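Local coordinates for single-stranded DNA-binding protein (Thermoanaerobacter tengcongensis, PDB 4GS3), which probably binds single-stranded DNA, this chain being the N-terminal OB-fold domain of a longer protein also described as PriB, at residues His28-Tyr31 with Gly32-Phe35; Met64-Glu67 with Val68-Val72; Val42-Leu45 with Ser46-Asp50. All blocks are in the same frame, centred on the assembly; numbering follows the deposited sequence.

Overall arrangement
The three contacts are tight turns on one OB-fold domain, met along the chain in the order 1, 3, 2. Strand 33-43 ties the first two together: contact 1 (28-35) is the hairpin at its start and contact 3 (42-50) the hairpin at its end, their centres about 33 Å apart on opposite sides of the chain's centre. Contact 2 (64-72) comes later, where the loop after strand 49-57 turns into strand 71-82. Its centre lies about 21 Å from that of contact 1 and about 19 Å from that of contact 3; the nearest atoms of contacts 2 and 3 are about 7 Å apart. Contacts 1 and 3 are surface hairpin ends; contact 2 is partly buried.

Contact 1 (His28-Tyr31 with Gly32-Phe35); sequences HELY and GEKF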
loop_
_atom_site.group_PDB
_atom_site.type_symbol
_atom_site.label_atom_id
_atom_site.label_comp_id
_atom_site.label_asym_id
_atom_site.label_seq_id
_atom_site.Cartn_x
_atom_site.Cartn_y
_atom_site.Cartn_z
ATOM N N HIS A 28 -0.634 0.417 -13.869
ATOM C CA HIS A 28 -0.690 -0.232 -15.173
ATOM C C HIS A 28 -0.848 -1.725 -14.952
ATOM O O HIS A 28 -1.132 -2.185 -13.828
ATOM C CB HIS A 28 0.563 0.117 -15.981
ATOM C CG HIS A 28 1.731 -0.538 -15.316
ATOM N ND1 HIS A 28 1.940 -0.372 -13.979
ATOM C CD2 HIS A 28 2.717 -1.334 -15.774
ATOM C CE1 HIS A 28 3.017 -1.040 -13.630
ATOM N NE2 HIS A 28 3.520 -1.647 -14.689
ATOM N N GLU A 29 -0.685 -2.462 -16.048
ATOM C CA GLU A 29 -1.003 -3.870 -16.004
ATOM C C GLU A 29 0.180 -4.745 -16.333
ATOM O O GLU A 29 1.101 -4.370 -17.030
ATOM C CB GLU A 29 -2.011 -4.285 -17.071
ATOM C CG GLU A 29 -3.460 -3.907 -16.797
ATOM C CD GLU A 29 -4.296 -4.198 -18.033
ATOM O OE1 GLU A 29 -5.535 -4.143 -17.894
ATOM O OE2 GLU A 29 -3.645 -4.466 -19.077
ATOM N N LEU A 30 0.002 -5.939 -15.821
ATOM C CA LEU A 30 0.992 -6.952 -16.117
ATOM C C LEU A 30 0.285 -8.111 -16.756
ATOM O O LEU A 30 -0.293 -8.774 -15.919
ATOM C CB LEU A 30 1.599 -7.550 -14.820
ATOM C CG LEU A 30 2.413 -8.804 -15.173
ATOM C CD1 LEU A 30 3.679 -8.298 -15.868
ATOM C CD2 LEU A 30 2.676 -9.732 -14.012
ATOM N N TYR A 31 0.417 -8.325 -18.049
ATOM C CA TYR A 31 -0.317 -9.425 -18.633
ATOM C C TYR A 31 -1.751 -9.470 -18.161
ATOM O O TYR A 31 -2.310 -10.511 -17.770
ATOM C CB TYR A 31 0.485 -10.742 -18.362
ATOM C CG TYR A 31 1.851 -10.646 -18.996
ATOM C CD1 TYR A 31 3.003 -10.355 -18.302
ATOM C CD2 TYR A 31 2.047 -10.856 -20.354
ATOM C CE1 TYR A 31 4.243 -10.255 -18.886
ATOM C CE2 TYR A 31 3.269 -10.765 -21.004
ATOM C CZ TYR A 31 4.381 -10.462 -20.231
ATOM O OH TYR A 31 5.642 -10.371 -20.776
ATOM N N GLY A 32 -2.379 -8.293 -18.118
ATOM C CA GLY A 32 -3.766 -8.153 -17.731
ATOM C C GLY A 32 -4.042 -7.969 -16.242
ATOM O O GLY A 32 -5.129 -7.488 -15.898
ATOM N N GLU A 33 -3.127 -8.322 -15.363
ATOM C CA GLU A 33 -3.268 -8.023 -13.926
ATOM C C GLU A 33 -3.126 -6.539 -13.660
ATOM O O GLU A 33 -2.167 -5.908 -14.057
ATOM C CB GLU A 33 -2.195 -8.859 -13.170
ATOM C CG GLU A 33 -2.314 -8.721 -11.640
ATOM C CD GLU A 33 -1.339 -9.534 -10.832
ATOM O OE1 GLU A 33 -0.472 -10.282 -11.394
ATOM O OE2 GLU A 33 -1.349 -9.557 -9.580
ATOM N N LYS A 34 -4.048 -5.932 -12.943
ATOM C CA LYS A 34 -4.104 -4.496 -12.668
ATOM C C LYS A 34 -3.417 -4.200 -11.322
ATOM O O LYS A 34 -3.691 -4.860 -10.312
ATOM C CB LYS A 34 -5.532 -3.990 -12.626
ATOM C CG LYS A 34 -6.349 -4.215 -13.898
ATOM C CD LYS A 34 -7.827 -3.905 -13.636
ATOM C CE LYS A 34 -8.627 -3.598 -14.902
ATOM N NZ LYS A 34 -8.849 -4.832 -15.715
ATOM N N PHE A 35 -2.540 -3.213 -11.319
ATOM C CA PHE A 35 -1.855 -2.717 -10.167
ATOM C C PHE A 35 -2.252 -1.253 -9.917
ATOM O O PHE A 35 -2.457 -0.457 -10.837
ATOM C CB PHE A 35 -0.322 -2.872 -10.284
ATOM C CG PHE A 35 0.104 -4.330 -10.226
ATOM C CD1 PHE A 35 0.012 -5.101 -11.388
ATOM C CD2 PHE A 35 0.553 -4.888 -9.043
ATOM C CE1 PHE A 35 0.393 -6.423 -11.345
ATOM C CE2 PHE A 35 0.916 -6.218 -9.034
ATOM C CZ PHE A 35 0.815 -6.986 -10.164
HETATM O O HOH W 1 -1.393 -6.159 -19.603
#
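E29 and G32 are joined through one water: the water gives a hydrogen bond to E29 OE2 (2.9 Å) and takes one from G32 N (2.8 Å). The glutamate can do this because its CG stands anti to the carbonyl carbon (chi1 -76°) and the chain runs extended from there, carrying CB and CG past the backbone oxygen of E33 and the carboxylate alongside the G32 backbone. G32 itself has a positive phi (88°, with psi -19°); a CB there would run into the carbonyl oxygen of Y31, a backbone shape that suits glycine.

Y31 and G32 are the two central residues of a type I' turn from L30 to E33, the tight connection of the beta hairpin formed by strands 25-30 and 33-43. L30 and E33 flank it as an antiparallel hydrogen-bonded pair, with L30 N to E33 O at 2.8 Å and E33 N to L30 O at 2.9 Å. Two residues further from the turn, F35 N donates to H28 O (3.1 Å).

On the face that carries L30 and F35, the F35 ring extends toward the turn and its CE1 packs against L30 CB at 3.8 Å. The ring also presents its edge, in plane, to H28 O. E33 shares this face, and its OE2 is hydrogen-bonded to S57 OG on the next strand, 49-57. On the opposite face, E29 and K34 form a non-hydrogen-bonded pair whose side chains run side by side in the same direction. Their opposite charges, E29 OE1 and K34 NZ, remain 4.0 Å apart, too far for a salt bridge, though some mutual attraction is likely.

Contact 2 (Met64-Glu67 with Val68-Val72); sequences MNLE and VGTRV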
loop_
_atom_site.group_PDB
_atom_site.type_symbol
_atom_site.label_atom_id
_atom_site.label_comp_id
_atom_site.label_asym_id
_atom_site.label_seq_id
_atom_site.Cartn_x
_atom_site.Cartn_y
_atom_site.Cartn_z
ATOM N N MET A 64 -12.510 -6.174 -0.615
ATOM C CA MET A 64 -12.525 -5.024 0.292
ATOM C C MET A 64 -12.520 -3.737 -0.514
ATOM O O MET A 64 -12.191 -3.631 -1.692
ATOM C CB MET A 64 -11.379 -5.115 1.268
ATOM C CG MET A 64 -9.951 -4.838 0.881
ATOM S SD MET A 64 -8.752 -6.185 1.172
ATOM C CE MET A 64 -9.079 -6.618 2.855
ATOM N N ASN A 65 -12.906 -2.718 0.232
ATOM C CA ASN A 65 -12.928 -1.355 -0.283
ATOM C C ASN A 65 -11.722 -0.707 0.377
ATOM O O ASN A 65 -11.524 -0.834 1.609
ATOM C CB ASN A 65 -14.305 -0.708 -0.037
ATOM C CG ASN A 65 -14.211 0.806 0.099
ATOM O OD1 ASN A 65 -13.595 1.358 1.028
ATOM N ND2 ASN A 65 -14.865 1.454 -0.864
ATOM N N LEU A 66 -10.923 -0.047 -0.457
ATOM C CA LEU A 66 -9.849 0.814 0.001
ATOM C C LEU A 66 -10.070 2.304 -0.323
ATOM O O LEU A 66 -9.142 2.981 -0.796
ATOM C CB LEU A 66 -8.545 0.266 -0.598
ATOM C CG LEU A 66 -8.241 -1.187 -0.194
ATOM C CD1 LEU A 66 -6.967 -1.616 -0.950
ATOM C CD2 LEU A 66 -8.111 -1.351 1.303
ATOM N N GLU A 67 -11.206 2.857 0.038
ATOM C CA GLU A 67 -11.436 4.284 -0.093
ATOM C C GLU A 67 -10.515 5.069 0.872
ATOM O O GLU A 67 -10.070 4.562 1.912
ATOM C CB GLU A 67 -12.868 4.694 0.125
ATOM C CG GLU A 67 -13.689 4.891 -1.186
ATOM C CD GLU A 67 -14.978 5.662 -1.046
ATOM O OE1 GLU A 67 -15.859 5.809 -1.934
ATOM O OE2 GLU A 67 -15.159 6.201 0.094
ATOM N N VAL A 68 -10.246 6.298 0.556
ATOM C CA VAL A 68 -9.520 7.215 1.449
ATOM C C VAL A 68 -10.132 7.191 2.821
ATOM O O VAL A 68 -11.379 7.236 2.913
ATOM C CB VAL A 68 -9.430 8.621 0.870
ATOM C CG1 VAL A 68 -8.896 9.569 1.922
ATOM C CG2 VAL A 68 -8.567 8.568 -0.373
ATOM N N GLY A 69 -9.308 7.040 3.874
ATOM C CA GLY A 69 -9.716 6.954 5.225
ATOM C C GLY A 69 -9.809 5.538 5.764
ATOM O O GLY A 69 -9.890 5.365 6.948
ATOM N N THR A 70 -9.777 4.550 4.871
ATOM C CA THR A 70 -9.815 3.146 5.317
ATOM C C THR A 70 -8.551 2.830 6.102
ATOM O O THR A 70 -7.449 3.185 5.668
ATOM C CB THR A 70 -9.896 2.212 4.081
ATOM O OG1 THR A 70 -11.047 2.525 3.323
ATOM C CG2 THR A 70 -9.930 0.741 4.442
ATOM N N ARG A 71 -8.693 2.133 7.225
ATOM C CA ARG A 71 -7.547 1.725 8.035
ATOM C C ARG A 71 -7.190 0.292 7.659
ATOM O O ARG A 71 -8.062 -0.554 7.548
ATOM C CB ARG A 71 -7.902 1.824 9.507
ATOM C CG ARG A 71 -6.696 1.707 10.386
ATOM C CD ARG A 71 -7.141 1.832 11.813
ATOM N NE ARG A 71 -6.019 1.865 12.708
ATOM C CZ ARG A 71 -6.024 1.372 13.945
ATOM N NH1 ARG A 71 -7.047 0.725 14.478
ATOM N NH2 ARG A 71 -4.937 1.537 14.660
ATOM N N VAL A 72 -5.887 0.050 7.512
ATOM C CA VAL A 72 -5.397 -1.231 7.026
ATOM C C VAL A 72 -4.119 -1.604 7.771
ATOM O O VAL A 72 -3.360 -0.766 8.231
ATOM C CB VAL A 72 -5.141 -1.212 5.522
ATOM C CG1 VAL A 72 -6.390 -0.988 4.736
ATOM C CG2 VAL A 72 -4.094 -0.171 5.126
#
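T70 bonds twice to one oxygen: its backbone N (3.0 Å) and its hydroxyl OG1 (2.7 Å) both donate to E67 O. The side chain achieves this by holding OG1 anti to the carbonyl carbon and beside its own N (chi1 -58°), which brings both donors within reach of the same acceptor. The hydroxyl lies 18° out of the E67 carbonyl plane and the amide a little further, so neither approach is far from flat.

The N-H bond closes a type II beta turn from E67 to T70, with V68 and G69 at its corners. G69 has a positive phi, where a CB would crowd the V68 carbonyl oxygen. The turn delivers the chain into strand 71-82 of the OB fold, and backbone hydrogen bonds of G69 and T70 with V20 tie it to the end of strand 14-20.

Just ahead of it comes an Asx turn, in which N65 OD1 accepts from E67 N at 3.0 Å; the bond is nearly straight, though the donor stands above the amide carbonyl plane. The T70 methyl points the other way from its hydroxyl bond, CG2 resting 3.6 Å from N65 O. L66 crosses T70 and V72 at about a right angle, its CD2 meeting V72 CG1 at 3.9 Å. F61 and L24 pack on the same leucine.

Contact 3 (Val42-Leu45 with Ser46-Asp50); sequences VPRL and SETKD
A beta hairpin links strands 33-43 and 49-57 of the OB fold here, turning through a type I turn from R44 to E47 followed by a G1-type beta bulge. R44 O accepts from E47 N and R44 N donates to T48 O, so E47 and T48 together face R44, with E47 taking the positive phi (83°) that the first position of this bulge calls for. Beyond it V42 and D50 form an antiparallel hydrogen-bonded pair.

Along one side of the hairpin R44 and D50 make a side-on, two-pronged salt bridge. R44 NE meets OD2 of D50 at 2.8 Å and NH2 of R44 meets OD1 of D50 at 2.8 Å, both oxygens being approached from the syn side. The carboxylate lies at the edge of the guanidinium, the two planes 27° apart, while the methyl CG2 of T48 sits over one face, toward its rim, 3.9 Å from R44 CZ. R44 is extended from CG to NE, which carries the guanidinium across to D50. With an alanine in place of D50, the R44 charge would probably be left without its mate and its guanidinium freer to swing, while a water would lose one of its anchors: that water donates to D50 OD2 (2.7 Å) and V42 O (3.0 Å).

The loop has internal ties too. S46 OG accepts from T48 N (3.2 Å), an ST turn. On the other face of the hairpin, K49 lays its CD against the P43 ring, 3.9 Å from P43 CB, then bends so that K49 NZ donates to E47 O at 2.9 Å, in the carbonyl plane.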
loop_
_atom_site.group_PDB
_atom_site.type_symbol
_atom_site.label_atom_id
_atom_site.label_comp_id
_atom_site.label_asym_id
_atom_site.label_seq_id
_atom_site.Cartn_x
_atom_site.Cartn_y
_atom_site.Cartn_z
ATOM N N VAL A 42 0.857 6.819 8.221
ATOM C CA VAL A 42 1.186 6.001 9.355
ATOM C C VAL A 42 1.656 6.881 10.497
ATOM O O VAL A 42 2.694 7.534 10.380
ATOM C CB VAL A 42 2.284 4.936 9.022
ATOM C CG1 VAL A 42 2.581 4.056 10.205
ATOM C CG2 VAL A 42 1.806 4.092 7.831
ATOM N N PRO A 43 0.911 6.927 11.621
ATOM C CA PRO A 43 1.310 7.844 12.694
ATOM C C PRO A 43 2.455 7.326 13.544
ATOM O O PRO A 43 2.490 6.165 13.906
ATOM C CB PRO A 43 0.002 7.917 13.496
ATOM C CG PRO A 43 -0.640 6.542 13.324
ATOM C CD PRO A 43 -0.332 6.179 11.894
ATOM N N ARG A 44 3.409 8.191 13.889
ATOM C CA ARG A 44 4.419 7.901 14.873
ATOM C C ARG A 44 3.877 8.111 16.280
ATOM O O ARG A 44 2.839 8.765 16.490
ATOM C CB ARG A 44 5.625 8.797 14.686
ATOM C CG ARG A 44 6.306 8.634 13.345
ATOM C CD ARG A 44 7.664 9.360 13.314
ATOM N NE ARG A 44 8.124 9.547 11.966
ATOM C CZ ARG A 44 9.103 10.341 11.575
ATOM N NH1 ARG A 44 9.807 11.069 12.435
ATOM N NH2 ARG A 44 9.438 10.443 10.305
ATOM N N LEU A 45 4.550 7.570 17.286
ATOM C CA LEU A 45 4.163 7.816 18.691
ATOM C C LEU A 45 3.984 9.296 18.980
ATOM O O LEU A 45 3.054 9.663 19.695
ATOM C CB LEU A 45 5.209 7.245 19.647
ATOM C CG LEU A 45 4.949 7.248 21.137
ATOM C CD1 LEU A 45 3.872 6.258 21.592
ATOM C CD2 LEU A 45 6.232 6.932 21.898
ATOM N N SER A 46 4.862 10.102 18.389
ATOM C CA SER A 46 4.845 11.542 18.587
ATOM C C SER A 46 3.643 12.209 17.906
ATOM O O SER A 46 3.389 13.378 18.156
ATOM C CB SER A 46 6.068 12.223 17.964
ATOM O OG SER A 46 6.062 11.984 16.562
ATOM N N GLU A 47 2.995 11.462 17.045
ATOM C CA GLU A 47 1.865 11.833 16.208
ATOM C C GLU A 47 2.326 12.557 14.927
ATOM O O GLU A 47 1.539 12.811 14.012
ATOM C CB GLU A 47 0.790 12.553 17.020
ATOM C CG GLU A 47 0.077 11.725 18.094
ATOM C CD GLU A 47 -0.601 10.424 17.698
ATOM O OE1 GLU A 47 -0.401 9.776 16.640
ATOM O OE2 GLU A 47 -1.450 9.911 18.504
ATOM N N THR A 48 3.621 12.850 14.694
ATOM C CA THR A 48 4.134 13.124 13.359
ATOM C C THR A 48 3.689 11.960 12.449
ATOM O O THR A 48 3.642 10.834 12.901
ATOM C CB THR A 48 5.672 13.235 13.397
ATOM O OG1 THR A 48 5.995 14.550 13.898
ATOM C CG2 THR A 48 6.380 13.060 12.075
ATOM N N LYS A 49 3.362 12.209 11.187
ATOM C CA LYS A 49 2.965 11.166 10.263
ATOM C C LYS A 49 4.047 10.883 9.249
ATOM O O LYS A 49 4.719 11.794 8.776
ATOM C CB LYS A 49 1.712 11.562 9.470
ATOM C CG LYS A 49 0.578 12.099 10.318
ATOM C CD LYS A 49 0.004 11.075 11.231
ATOM C CE LYS A 49 -1.352 11.535 11.765
ATOM N NZ LYS A 49 -1.109 12.554 12.831
ATOM N N ASP A 50 4.155 9.615 8.862
ATOM C CA ASP A 50 4.869 9.193 7.659
ATOM C C ASP A 50 3.890 8.918 6.548
ATOM O O ASP A 50 2.812 8.371 6.799
ATOM C CB ASP A 50 5.741 7.973 7.963
ATOM C CG ASP A 50 6.874 8.346 8.901
ATOM O OD1 ASP A 50 7.738 9.146 8.466
ATOM O OD2 ASP A 50 6.915 7.853 10.062
HETATM O O HOH W 2 5.214 6.040 11.033
#